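Side-chain contacts in Non-structural protein 5 (Modoc virus, PDB 2WA2), which probably methylates the N7 and 2'-O positions of the viral RNA cap, using bound S-adenosylmethionine as methyl donor: residues A[99-102]-A[108-111]; A[69-74]-A[78-83]; A[191-196]-A[214-219]; A[122-127]-A[133-138]. The protein carries 4 engineered substitutions. All coordinates share one frame; numbering follows the deposited sequence.

Interaction 1 of 4, residues A[99-102]-A[108-111]; sequences YAAS and EVKA
Beside the packing of A100 and A101 on V109, the carbonyl oxygen Y99 O is gripped twice by S102. S102 OG donates to Y99 O at 2.7 Å, and S102 N donates to the same Y99 O at 3.1 Å. The hydroxyl comes in at a C=O...O angle of 134°, somewhat tilted from the carbonyl plane. The chi1 of S102, 70°, turns OG back over the last helical turn. Both bonds lie within the turn 99-102, beside the residues that meet the strand.

The contact itself is apolar and small, with 92 Å² buried in all. One methyl carries it. V109 CG2 rests against the backbone of the helix end, 3.9 Å from A101 N. It also touches two methyl groups, A100 CB at 4.1 Å and A101 CB at 4.1 Å. V109 CG1 lies anti to the valine N (chi1 -177°). CG2 is then left beside that N, on the side facing the helix. The alanine methyls are short enough for the helix to lie close to the strand. A101 CA and V109 CA are 6.3 Å apart.

The contact closes the beta-alpha-beta unit of strand 86-89, helix 95-101 and strand 106-112, part of a Rossmann-like methyltransferase fold. S97, one turn earlier on the helix, also packs on V109. On the neighbouring strand 133-136, I133 touches both A101 and V109. Y99 faces another way, with its ring against helix 66-76 and its hydroxyl hydrogen-bonded to D75. Helix 95-101 thus lies between strand 106-112 and helix 66-76.

Interaction 2 of 4, residues A[69-74]-A[78-83]; sequences AKLAWI and GGVELK
I74 and V80 meet through one methyl each. I74 CG2 lies 3.9 Å from V80 CG1, and the two side chains cross obliquely. The same I74 CG2 also rests 3.7 Å from G79 CA, where there is no side chain in the way. I74 CG2 is anti to the isoleucine N, beside its carbonyl carbon, which turns the CB-CG2 bond outward and partly toward the C-terminal end of the helix, where G79 and V80 lie. V80 CG1 sits between the valine N and carbonyl carbon (chi1 61°). From there it also meets L71, with L71 CD1 4.3 Å from V80 CG1. The other branch of L71 turns to L82, and L71 CD2 is a looser 4.5 Å from L82 CD1. L71 thus bridges two residues of the loop that follows the helix.

The turn between the segments is set by the backbone. Helix 66-76 ends in a Schellman motif, with G78 at positive phi (76°). G79 N donates to I74 O at 2.8 Å, with an N-H...O angle of 149°. The chain then leads away across the helix axis toward strand 86-89, the first strand of the sheet in chain order.

Farther out, the sheet carries this small core. C190 of strand 188-193 packs on both I74 and V80. L153 of strand 151-154 touches L71 and L82, and T151 lies against V80 and L82. A backbone hydrogen bond to G234 holds G79. On the helix surface, K70 NZ forms a salt bridge with E228. W96 and Y99 of helix 95-101 pack on L71.

Interaction 3 of 4, residues A[191-196]-A[214-219]; sequences VKVLNP and GGLIRV
L216 reaches V193 and P196 within the Rossmann-like methyltransferase sheet, whose strand order is 3-2-1-4-5-7-6. Strands 188-193 and 215-217 are not neighbours in it. Strand 229-232 runs between them, antiparallel to both. The contact therefore spans one strand by side chains, and V193 CA and L216 CA are 8.6 Å apart.

The packing is apolar, and the two methyl branches of L216 share the work. L216 CD1 lies 3.7 Å from V193 CG2 and 4.1 Å from V193 CB. L216 CD2 meets the proline ring, 3.8 Å from P196 CB. The leucine extends CG anti to its N (chi1 -173°), which carries both methyls across. V193 presents the branch that lies beside its own N. M229 of the middle strand touches both L216 and P196, and I239 and V243 of helix 239-254 also pack on L216. The three touching residues are buried.

Backbone hydrogen bonds tie each segment to the middle strand: V193 with M229, G215 with V232, I217 with Y230. Two asparagine side chains add polar bonds. N195 bonds through ND2 to A163 O and through OD1 to S198 N, while N237 OD1 pairs with L216 N.

Interaction 4 of 4, residues A[122-127]-A[133-138]; sequences PRLVET and ITFKSK
P122 and F135 bury the most surface here, where a loop folds over strand 133-136, an outermost strand of the Rossmann-like sheet. The proline lies on the phenyl face in a CH-pi contact. P122 CB is 3.9 Å from the centroid of the F135 ring, 25° off the ring normal. It is offset toward the rim, so the closest ring atom is F135 CD1, 3.6 Å from P122 CB. F135 CG is anti to its carbonyl carbon (chi1 -75°), which places the ring beneath the loop.

L124 adds a second touch from the same loop. L124 CD2 lies 3.6 Å from F135 CD2, approaching obliquely. Both loop side chains run alongside F135 in the opposite sense. S137 also comes up to the P122 ring, but its model there is too tight to interpret.

Y98 of helix 95-101 touches both segments. Its ring meets that of F135 with planes at about 45°, and its hydroxyl is hydrogen-bonded to V125 N. A111 of the adjoining strand 106-112 packs on F135 as well. The contact lies at the protein surface. The phenyl face opposite P122 is covered by I133, whose CG2 stands 3.5 Å above the F135 ring plane, over its centre.

How the interactions relate
Interactions 1, 3 and 4 reach one sheet, with 4 and 3 at its two outer strands, and interaction 2 touches both 1 and 3. The centres of interactions 3 and 4 lie 25 Å apart. Interactions 1 and 4 join through adjacent strands, where A111 O and K136 N are 2.8 Å apart in a probable hydrogen bond. Y99 links interaction 1 to interaction 2, with Y99 CE2 3.5 Å from L82 CD1. Interaction 2 meets interaction 3 through I74 CG1 and V219 CG2, 3.6 Å apart. Bound S-adenosylmethionine is about 7 Å from the side chain of L71. The side chain of P122 is about 8 Å from S-adenosylmethionine. V193 is farther, its side chain about 13 Å from S-adenosylmethionine.

Interaction 1 of 4, residues A[99-102]-A[108-111]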
loop_
_atom_site.group_PDB
_atom_site.type_symbol
_atom_site.label_atom_id
_atom_site.label_comp_id
_atom_site.label_asym_id
_atom_site.label_seq_id
_atom_site.Cartn_x
_atom_site.Cartn_y
_atom_site.Cartn_z
ATOM N N TYR A 99 -1.488 -1.846 14.551
ATOM C CA TYR A 99 -0.674 -0.652 14.610
ATOM C C TYR A 99 -1.544 0.581 14.829
ATOM O O TYR A 99 -1.323 1.339 15.782
ATOM C CB TYR A 99 0.242 -0.486 13.389
ATOM C CG TYR A 99 1.092 0.742 13.557
ATOM C CD1 TYR A 99 2.222 0.725 14.381
ATOM C CD2 TYR A 99 0.727 1.945 12.968
ATOM C CE1 TYR A 99 2.991 1.888 14.575
ATOM C CE2 TYR A 99 1.492 3.110 13.147
ATOM C CZ TYR A 99 2.608 3.072 13.961
ATOM O OH TYR A 99 3.337 4.236 14.116
ATOM N N ALA A 100 -2.539 0.775 13.956
ATOM C CA ALA A 100 -3.448 1.895 14.048
ATOM C C ALA A 100 -4.118 1.961 15.422
ATOM O O ALA A 100 -4.226 3.030 15.987
ATOM C CB ALA A 100 -4.508 1.816 12.948
ATOM N N ALA A 101 -4.564 0.815 15.936
ATOM C CA ALA A 101 -5.300 0.753 17.207
ATOM C C ALA A 101 -4.472 1.185 18.436
ATOM O O ALA A 101 -5.034 1.551 19.496
ATOM C CB ALA A 101 -5.893 -0.645 17.418
ATOM N N SER A 102 -3.150 1.143 18.298
ATOM C CA SER A 102 -2.258 1.590 19.364
ATOM C C SER A 102 -1.918 3.092 19.325
ATOM O O SER A 102 -1.248 3.596 20.236
ATOM C CB SER A 102 -0.985 0.742 19.380
ATOM O OG SER A 102 -0.184 1.034 18.246
ATOM N N GLU A 108 -11.381 4.206 16.752
ATOM C CA GLU A 108 -11.786 2.835 16.407
ATOM C C GLU A 108 -11.171 2.388 15.079
ATOM O O GLU A 108 -10.782 3.222 14.243
ATOM C CB GLU A 108 -13.316 2.725 16.330
ATOM C CG GLU A 108 -13.914 3.553 15.227
ATOM C CD GLU A 108 -15.422 3.455 15.157
ATOM O OE1 GLU A 108 -16.021 2.630 15.891
ATOM O OE2 GLU A 108 -16.013 4.220 14.364
ATOM N N VAL A 109 -11.064 1.076 14.896
ATOM C CA VAL A 109 -10.550 0.534 13.647
ATOM C C VAL A 109 -11.539 -0.491 13.103
ATOM O O VAL A 109 -11.906 -1.433 13.791
ATOM C CB VAL A 109 -9.156 -0.101 13.828
ATOM C CG1 VAL A 109 -8.619 -0.598 12.480
ATOM C CG2 VAL A 109 -8.186 0.892 14.416
ATOM N N LYS A 110 -12.004 -0.251 11.895
ATOM C CA LYS A 110 -12.874 -1.142 11.202
ATOM C C LYS A 110 -12.042 -1.771 10.067
ATOM O O LYS A 110 -11.660 -1.095 9.080
ATOM C CB LYS A 110 -14.073 -0.358 10.680
ATOM C CG LYS A 110 -14.897 0.310 11.808
ATOM C CD LYS A 110 -16.158 0.906 11.200
ATOM C CE LYS A 110 -17.065 1.571 12.224
ATOM N NZ LYS A 110 -18.258 2.194 11.503
ATOM N N ALA A 111 -11.766 -3.059 10.238
ATOM C CA ALA A 111 -10.844 -3.835 9.405
ATOM C C ALA A 111 -11.598 -4.895 8.568
ATOM O O ALA A 111 -12.497 -5.577 9.073
ATOM C CB ALA A 111 -9.796 -4.495 10.306
#

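Interaction 2 of 4, residues A[69-74]-A[78-83]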
loop_
_atom_site.group_PDB
_atom_site.type_symbol
_atom_site.label_atom_id
_atom_site.label_comp_id
_atom_site.label_asym_id
_atom_site.label_seq_id
_atom_site.Cartn_x
_atom_site.Cartn_y
_atom_site.Cartn_z
ATOM N N ALA A 69 6.085 -2.684 10.373
ATOM C CA ALA A 69 7.256 -1.843 10.200
ATOM C C ALA A 69 7.018 -0.806 9.108
ATOM O O ALA A 69 7.434 0.331 9.242
ATOM C CB ALA A 69 8.478 -2.712 9.865
ATOM N N LYS A 70 6.345 -1.210 8.025
ATOM C CA LYS A 70 6.106 -0.311 6.899
ATOM C C LYS A 70 5.152 0.799 7.288
ATOM O O LYS A 70 5.442 1.959 7.019
ATOM C CB LYS A 70 5.582 -1.074 5.676
ATOM C CG LYS A 70 6.676 -1.862 4.940
ATOM C CD LYS A 70 6.130 -2.947 3.986
ATOM C CE LYS A 70 5.190 -2.417 2.937
ATOM N NZ LYS A 70 4.656 -3.562 2.087
ATOM N N LEU A 71 4.040 0.459 7.944
ATOM C CA LEU A 71 3.065 1.512 8.317
ATOM C C LEU A 71 3.701 2.425 9.353
ATOM O O LEU A 71 3.498 3.630 9.295
ATOM C CB LEU A 71 1.760 0.944 8.865
ATOM C CG LEU A 71 0.662 1.965 9.185
ATOM C CD1 LEU A 71 0.396 2.885 7.998
ATOM C CD2 LEU A 71 -0.617 1.288 9.692
ATOM N N ALA A 72 4.467 1.844 10.274
ATOM C CA ALA A 72 5.161 2.632 11.319
ATOM C C ALA A 72 6.134 3.643 10.707
ATOM O O ALA A 72 6.203 4.801 11.148
ATOM C CB ALA A 72 5.883 1.696 12.354
ATOM N N TRP A 73 6.867 3.196 9.678
ATOM C CA TRP A 73 7.776 4.045 8.935
ATOM C C TRP A 73 7.051 5.211 8.285
ATOM O O TRP A 73 7.473 6.358 8.440
ATOM C CB TRP A 73 8.552 3.243 7.883
ATOM C CG TRP A 73 9.695 4.019 7.251
ATOM C CD1 TRP A 73 11.013 4.014 7.655
ATOM C CD2 TRP A 73 9.619 4.921 6.133
ATOM N NE1 TRP A 73 11.754 4.844 6.839
ATOM C CE2 TRP A 73 10.927 5.419 5.906
ATOM C CE3 TRP A 73 8.572 5.361 5.299
ATOM C CZ2 TRP A 73 11.222 6.329 4.873
ATOM C CZ3 TRP A 73 8.868 6.258 4.260
ATOM C CH2 TRP A 73 10.194 6.740 4.066
ATOM N N ILE A 74 5.981 4.923 7.543
ATOM C CA ILE A 74 5.163 5.955 6.915
ATOM C C ILE A 74 4.589 6.928 7.966
ATOM O O ILE A 74 4.544 8.146 7.741
ATOM C CB ILE A 74 4.012 5.336 6.103
ATOM C CG1 ILE A 74 4.577 4.460 4.956
ATOM C CG2 ILE A 74 3.003 6.437 5.623
ATOM C CD1 ILE A 74 3.524 3.630 4.244
ATOM N N GLY A 78 5.405 11.186 8.852
ATOM C CA GLY A 78 4.274 12.085 8.604
ATOM C C GLY A 78 3.539 11.832 7.294
ATOM O O GLY A 78 2.889 12.734 6.762
ATOM N N GLY A 79 3.626 10.597 6.791
ATOM C CA GLY A 79 2.914 10.180 5.586
ATOM C C GLY A 79 1.418 10.115 5.762
ATOM O O GLY A 79 0.661 10.317 4.817
ATOM N N VAL A 80 0.972 9.842 6.983
ATOM C CA VAL A 80 -0.462 9.677 7.243
ATOM C C VAL A 80 -0.790 9.940 8.703
ATOM O O VAL A 80 -0.138 9.390 9.597
ATOM C CB VAL A 80 -0.976 8.237 6.831
ATOM C CG1 VAL A 80 -0.260 7.130 7.641
ATOM C CG2 VAL A 80 -2.498 8.132 6.974
ATOM N N GLU A 81 -1.809 10.766 8.931
ATOM C CA GLU A 81 -2.316 11.021 10.276
ATOM C C GLU A 81 -3.341 9.949 10.633
ATOM O O GLU A 81 -4.426 9.901 10.068
ATOM C CB GLU A 81 -2.921 12.431 10.370
ATOM C CG GLU A 81 -3.550 12.775 11.765
ATOM C CD GLU A 81 -2.518 12.903 12.922
ATOM O OE1 GLU A 81 -1.283 13.060 12.680
ATOM O OE2 GLU A 81 -2.974 12.861 14.093
ATOM N N LEU A 82 -2.967 9.080 11.558
ATOM C CA LEU A 82 -3.840 7.996 11.981
ATOM C C LEU A 82 -4.779 8.581 13.045
ATOM O O LEU A 82 -4.338 8.977 14.113
ATOM C CB LEU A 82 -2.996 6.806 12.474
ATOM C CG LEU A 82 -2.123 6.107 11.414
ATOM C CD1 LEU A 82 -1.206 5.067 12.023
ATOM C CD2 LEU A 82 -2.934 5.492 10.262
ATOM N N LYS A 83 -6.069 8.685 12.736
ATOM C CA LYS A 83 -7.000 9.369 13.653
ATOM C C LYS A 83 -8.461 8.986 13.491
ATOM O O LYS A 83 -8.909 8.592 12.400
ATOM C CB LYS A 83 -6.864 10.900 13.514
ATOM C CG LYS A 83 -7.379 11.433 12.203
ATOM C CD LYS A 83 -7.498 12.946 12.202
ATOM C CE LYS A 83 -7.509 13.479 10.792
ATOM N NZ LYS A 83 -8.771 13.146 10.046
#

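Interaction 3 of 4, residues A[191-196]-A[214-219]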
loop_
_atom_site.group_PDB
_atom_site.type_symbol
_atom_site.label_atom_id
_atom_site.label_comp_id
_atom_site.label_asym_id
_atom_site.label_seq_id
_atom_site.Cartn_x
_atom_site.Cartn_y
_atom_site.Cartn_z
ATOM N N VAL A 191 -2.363 4.192 0.918
ATOM C CA VAL A 191 -2.872 3.193 -0.023
ATOM C C VAL A 191 -1.686 2.550 -0.771
ATOM O O VAL A 191 -0.912 3.252 -1.436
ATOM C CB VAL A 191 -3.843 3.829 -1.048
ATOM C CG1 VAL A 191 -4.321 2.768 -2.021
ATOM C CG2 VAL A 191 -5.078 4.513 -0.297
ATOM N N LYS A 192 -1.569 1.222 -0.678
ATOM C CA LYS A 192 -0.599 0.498 -1.512
ATOM C C LYS A 192 -0.857 0.662 -3.018
ATOM O O LYS A 192 -1.996 0.510 -3.494
ATOM C CB LYS A 192 -0.565 -0.983 -1.142
ATOM C CG LYS A 192 0.596 -1.742 -1.806
ATOM C CD LYS A 192 0.651 -3.217 -1.342
ATOM C CE LYS A 192 1.565 -3.992 -2.260
ATOM N NZ LYS A 192 1.907 -5.340 -1.674
ATOM N N VAL A 193 0.215 0.958 -3.761
ATOM C CA VAL A 193 0.166 1.014 -5.218
ATOM C C VAL A 193 1.156 -0.039 -5.709
ATOM O O VAL A 193 2.354 0.192 -5.754
ATOM C CB VAL A 193 0.510 2.428 -5.777
ATOM C CG1 VAL A 193 0.324 2.482 -7.300
ATOM C CG2 VAL A 193 -0.371 3.515 -5.103
ATOM N N LEU A 194 0.640 -1.223 -6.036
ATOM C CA LEU A 194 1.511 -2.372 -6.322
ATOM C C LEU A 194 2.393 -2.121 -7.536
ATOM O O LEU A 194 3.578 -2.408 -7.510
ATOM C CB LEU A 194 0.632 -3.601 -6.613
ATOM C CG LEU A 194 1.396 -4.848 -7.075
ATOM C CD1 LEU A 194 2.325 -5.314 -5.963
ATOM C CD2 LEU A 194 0.343 -5.915 -7.476
ATOM N N ASN A 195 1.777 -1.628 -8.616
ATOM C CA ASN A 195 2.510 -1.302 -9.836
ATOM C C ASN A 195 2.259 0.162 -10.133
ATOM O O ASN A 195 1.225 0.488 -10.751
ATOM C CB ASN A 195 1.999 -2.157 -11.011
ATOM C CG ASN A 195 2.591 -1.754 -12.368
ATOM O OD1 ASN A 195 3.203 -0.690 -12.517
ATOM N ND2 ASN A 195 2.411 -2.616 -13.371
ATOM N N PRO A 196 3.175 1.044 -9.688
ATOM C CA PRO A 196 3.011 2.477 -9.886
ATOM C C PRO A 196 3.611 3.012 -11.190
ATOM O O PRO A 196 3.438 4.190 -11.455
ATOM C CB PRO A 196 3.794 3.063 -8.704
ATOM C CG PRO A 196 4.939 2.125 -8.549
ATOM C CD PRO A 196 4.379 0.743 -8.880
ATOM N N GLY A 214 -1.974 14.871 -1.564
ATOM C CA GLY A 214 -1.127 13.707 -1.242
ATOM C C GLY A 214 -0.006 13.500 -2.246
ATOM O O GLY A 214 0.263 14.384 -3.081
ATOM N N GLY A 215 0.661 12.347 -2.152
ATOM C CA GLY A 215 1.869 12.089 -2.929
ATOM C C GLY A 215 2.148 10.601 -2.910
ATOM O O GLY A 215 1.380 9.823 -2.323
ATOM N N LEU A 216 3.220 10.198 -3.571
ATOM C CA LEU A 216 3.519 8.772 -3.685
ATOM C C LEU A 216 4.913 8.542 -3.161
ATOM O O LEU A 216 5.883 9.176 -3.624
ATOM C CB LEU A 216 3.394 8.292 -5.150
ATOM C CG LEU A 216 3.516 6.778 -5.322
ATOM C CD1 LEU A 216 2.200 6.105 -4.876
ATOM C CD2 LEU A 216 3.894 6.359 -6.788
ATOM N N ILE A 217 5.052 7.632 -2.213
ATOM C CA ILE A 217 6.354 7.425 -1.563
ATOM C C ILE A 217 6.793 5.962 -1.581
ATOM O O ILE A 217 5.954 5.046 -1.619
ATOM C CB ILE A 217 6.381 7.984 -0.102
ATOM C CG1 ILE A 217 5.361 7.236 0.782
ATOM C CG2 ILE A 217 6.166 9.529 -0.105
ATOM C CD1 ILE A 217 5.400 7.549 2.291
ATOM N N ARG A 218 8.115 5.771 -1.567
ATOM C CA ARG A 218 8.713 4.449 -1.464
ATOM C C ARG A 218 9.202 4.242 -0.031
ATOM O O ARG A 218 9.986 5.035 0.483
ATOM C CB ARG A 218 9.895 4.340 -2.451
ATOM C CG ARG A 218 10.777 3.111 -2.255
ATOM C CD ARG A 218 10.013 1.874 -2.783
ATOM N NE ARG A 218 10.884 0.703 -2.819
ATOM C CZ ARG A 218 10.553 -0.467 -3.348
ATOM N NH1 ARG A 218 9.319 -0.663 -3.829
ATOM N NH2 ARG A 218 11.447 -1.436 -3.358
ATOM N N VAL A 219 8.737 3.178 0.613
ATOM C CA VAL A 219 9.237 2.812 1.933
ATOM C C VAL A 219 10.531 1.999 1.719
ATOM O O VAL A 219 10.528 1.018 0.973
ATOM C CB VAL A 219 8.172 2.000 2.692
ATOM C CG1 VAL A 219 8.608 1.744 4.106
ATOM C CG2 VAL A 219 6.825 2.751 2.656
#

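Interaction 4 of 4, residues A[122-127]-A[133-138]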
loop_
_atom_site.group_PDB
_atom_site.type_symbol
_atom_site.label_atom_id
_atom_site.label_comp_id
_atom_site.label_asym_id
_atom_site.label_seq_id
_atom_site.Cartn_x
_atom_site.Cartn_y
_atom_site.Cartn_z
ATOM N N PRO A 122 -7.633 -12.561 9.696
ATOM C CA PRO A 122 -7.115 -11.792 10.823
ATOM C C PRO A 122 -6.587 -12.697 11.928
ATOM O O PRO A 122 -7.147 -13.770 12.179
ATOM C CB PRO A 122 -8.324 -10.964 11.279
ATOM C CG PRO A 122 -9.174 -10.877 10.100
ATOM C CD PRO A 122 -9.012 -12.176 9.370
ATOM N N ARG A 123 -5.475 -12.272 12.519
ATOM C CA ARG A 123 -4.803 -12.976 13.604
ATOM C C ARG A 123 -5.080 -12.171 14.869
ATOM O O ARG A 123 -4.481 -11.102 15.070
ATOM C CB ARG A 123 -3.289 -13.018 13.327
ATOM C CG ARG A 123 -2.463 -13.943 14.217
ATOM C CD ARG A 123 -2.026 -15.213 13.453
ATOM N NE ARG A 123 -1.384 -16.200 14.336
ATOM C CZ ARG A 123 -1.178 -17.486 14.037
ATOM N NH1 ARG A 123 -1.553 -17.984 12.862
ATOM N NH2 ARG A 123 -0.591 -18.284 14.922
ATOM N N LEU A 124 -5.995 -12.667 15.709
ATOM C CA LEU A 124 -6.341 -11.985 16.968
ATOM C C LEU A 124 -5.227 -12.083 18.015
ATOM O O LEU A 124 -4.721 -13.177 18.311
ATOM C CB LEU A 124 -7.664 -12.510 17.539
ATOM C CG LEU A 124 -8.917 -12.501 16.642
ATOM C CD1 LEU A 124 -10.171 -12.715 17.464
ATOM C CD2 LEU A 124 -9.046 -11.223 15.808
ATOM N N VAL A 125 -4.821 -10.931 18.541
ATOM C CA VAL A 125 -3.864 -10.884 19.652
ATOM C C VAL A 125 -4.315 -9.914 20.733
ATOM O O VAL A 125 -5.209 -9.084 20.516
ATOM C CB VAL A 125 -2.391 -10.546 19.219
ATOM C CG1 VAL A 125 -1.725 -11.739 18.517
ATOM C CG2 VAL A 125 -2.324 -9.284 18.377
ATOM N N GLU A 126 -3.650 -10.013 21.883
ATOM C CA GLU A 126 -4.045 -9.326 23.096
ATOM C C GLU A 126 -3.256 -8.026 23.351
ATOM O O GLU A 126 -3.193 -7.537 24.490
ATOM C CB GLU A 126 -3.889 -10.302 24.269
ATOM C CG GLU A 126 -4.762 -10.003 25.463
ATOM C CD GLU A 126 -4.549 -11.000 26.602
ATOM O OE1 GLU A 126 -4.791 -10.610 27.772
ATOM O OE2 GLU A 126 -4.136 -12.153 26.319
ATOM N N THR A 127 -2.679 -7.457 22.293
ATOM C CA THR A 127 -1.833 -6.258 22.413
ATOM C C THR A 127 -2.660 -4.994 22.657
ATOM O O THR A 127 -3.870 -4.988 22.443
ATOM C CB THR A 127 -0.902 -6.074 21.187
ATOM O OG1 THR A 127 -1.683 -6.024 19.983
ATOM C CG2 THR A 127 0.109 -7.229 21.089
ATOM N N ILE A 133 -10.558 -2.504 17.711
ATOM C CA ILE A 133 -10.689 -3.082 16.356
ATOM C C ILE A 133 -11.898 -3.996 16.236
ATOM O O ILE A 133 -12.174 -4.789 17.152
ATOM C CB ILE A 133 -9.420 -3.878 15.911
ATOM C CG1 ILE A 133 -8.157 -3.065 16.169
ATOM C CG2 ILE A 133 -9.494 -4.231 14.398
ATOM C CD1 ILE A 133 -6.910 -3.910 16.374
ATOM N N THR A 134 -12.614 -3.842 15.122
ATOM C CA THR A 134 -13.587 -4.807 14.635
ATOM C C THR A 134 -13.064 -5.410 13.338
ATOM O O THR A 134 -12.942 -4.705 12.321
ATOM C CB THR A 134 -14.955 -4.158 14.355
ATOM O OG1 THR A 134 -15.433 -3.552 15.557
ATOM C CG2 THR A 134 -15.950 -5.211 13.865
ATOM N N PHE A 135 -12.744 -6.705 13.382
ATOM C CA PHE A 135 -12.311 -7.421 12.181
ATOM C C PHE A 135 -13.518 -8.043 11.521
ATOM O O PHE A 135 -14.354 -8.678 12.200
ATOM C CB PHE A 135 -11.300 -8.509 12.510
ATOM C CG PHE A 135 -9.938 -7.987 12.824
ATOM C CD1 PHE A 135 -9.113 -7.525 11.814
ATOM C CD2 PHE A 135 -9.453 -8.013 14.122
ATOM C CE1 PHE A 135 -7.814 -7.048 12.109
ATOM C CE2 PHE A 135 -8.188 -7.549 14.421
ATOM C CZ PHE A 135 -7.360 -7.066 13.402
ATOM N N LYS A 136 -13.624 -7.833 10.216
ATOM C CA LYS A 136 -14.596 -8.545 9.423
ATOM C C LYS A 136 -13.966 -9.266 8.223
ATOM O O LYS A 136 -13.528 -8.632 7.264
ATOM C CB LYS A 136 -15.755 -7.636 9.009
ATOM C CG LYS A 136 -17.028 -8.457 8.666
ATOM C CD LYS A 136 -18.243 -8.046 9.528
ATOM C CE LYS A 136 -18.972 -6.785 8.977
ATOM N NZ LYS A 136 -19.508 -6.859 7.549
ATOM N N SER A 137 -13.914 -10.592 8.291
ATOM C CA SER A 137 -13.510 -11.400 7.145
ATOM C C SER A 137 -14.708 -11.673 6.244
ATOM O O SER A 137 -15.849 -11.276 6.554
ATOM C CB SER A 137 -12.835 -12.714 7.580
ATOM O OG SER A 137 -11.724 -12.415 8.406
ATOM N N LYS A 138 -14.443 -12.327 5.126
ATOM C CA LYS A 138 -15.449 -12.679 4.144
ATOM C C LYS A 138 -16.166 -11.447 3.596
ATOM O O LYS A 138 -17.403 -11.402 3.517
ATOM C CB LYS A 138 -16.450 -13.701 4.738
ATOM C CG LYS A 138 -15.776 -14.777 5.551
ATOM C CD LYS A 138 -15.005 -15.719 4.707
ATOM C CE LYS A 138 -14.485 -16.886 5.585
ATOM N NZ LYS A 138 -13.536 -17.694 4.774
#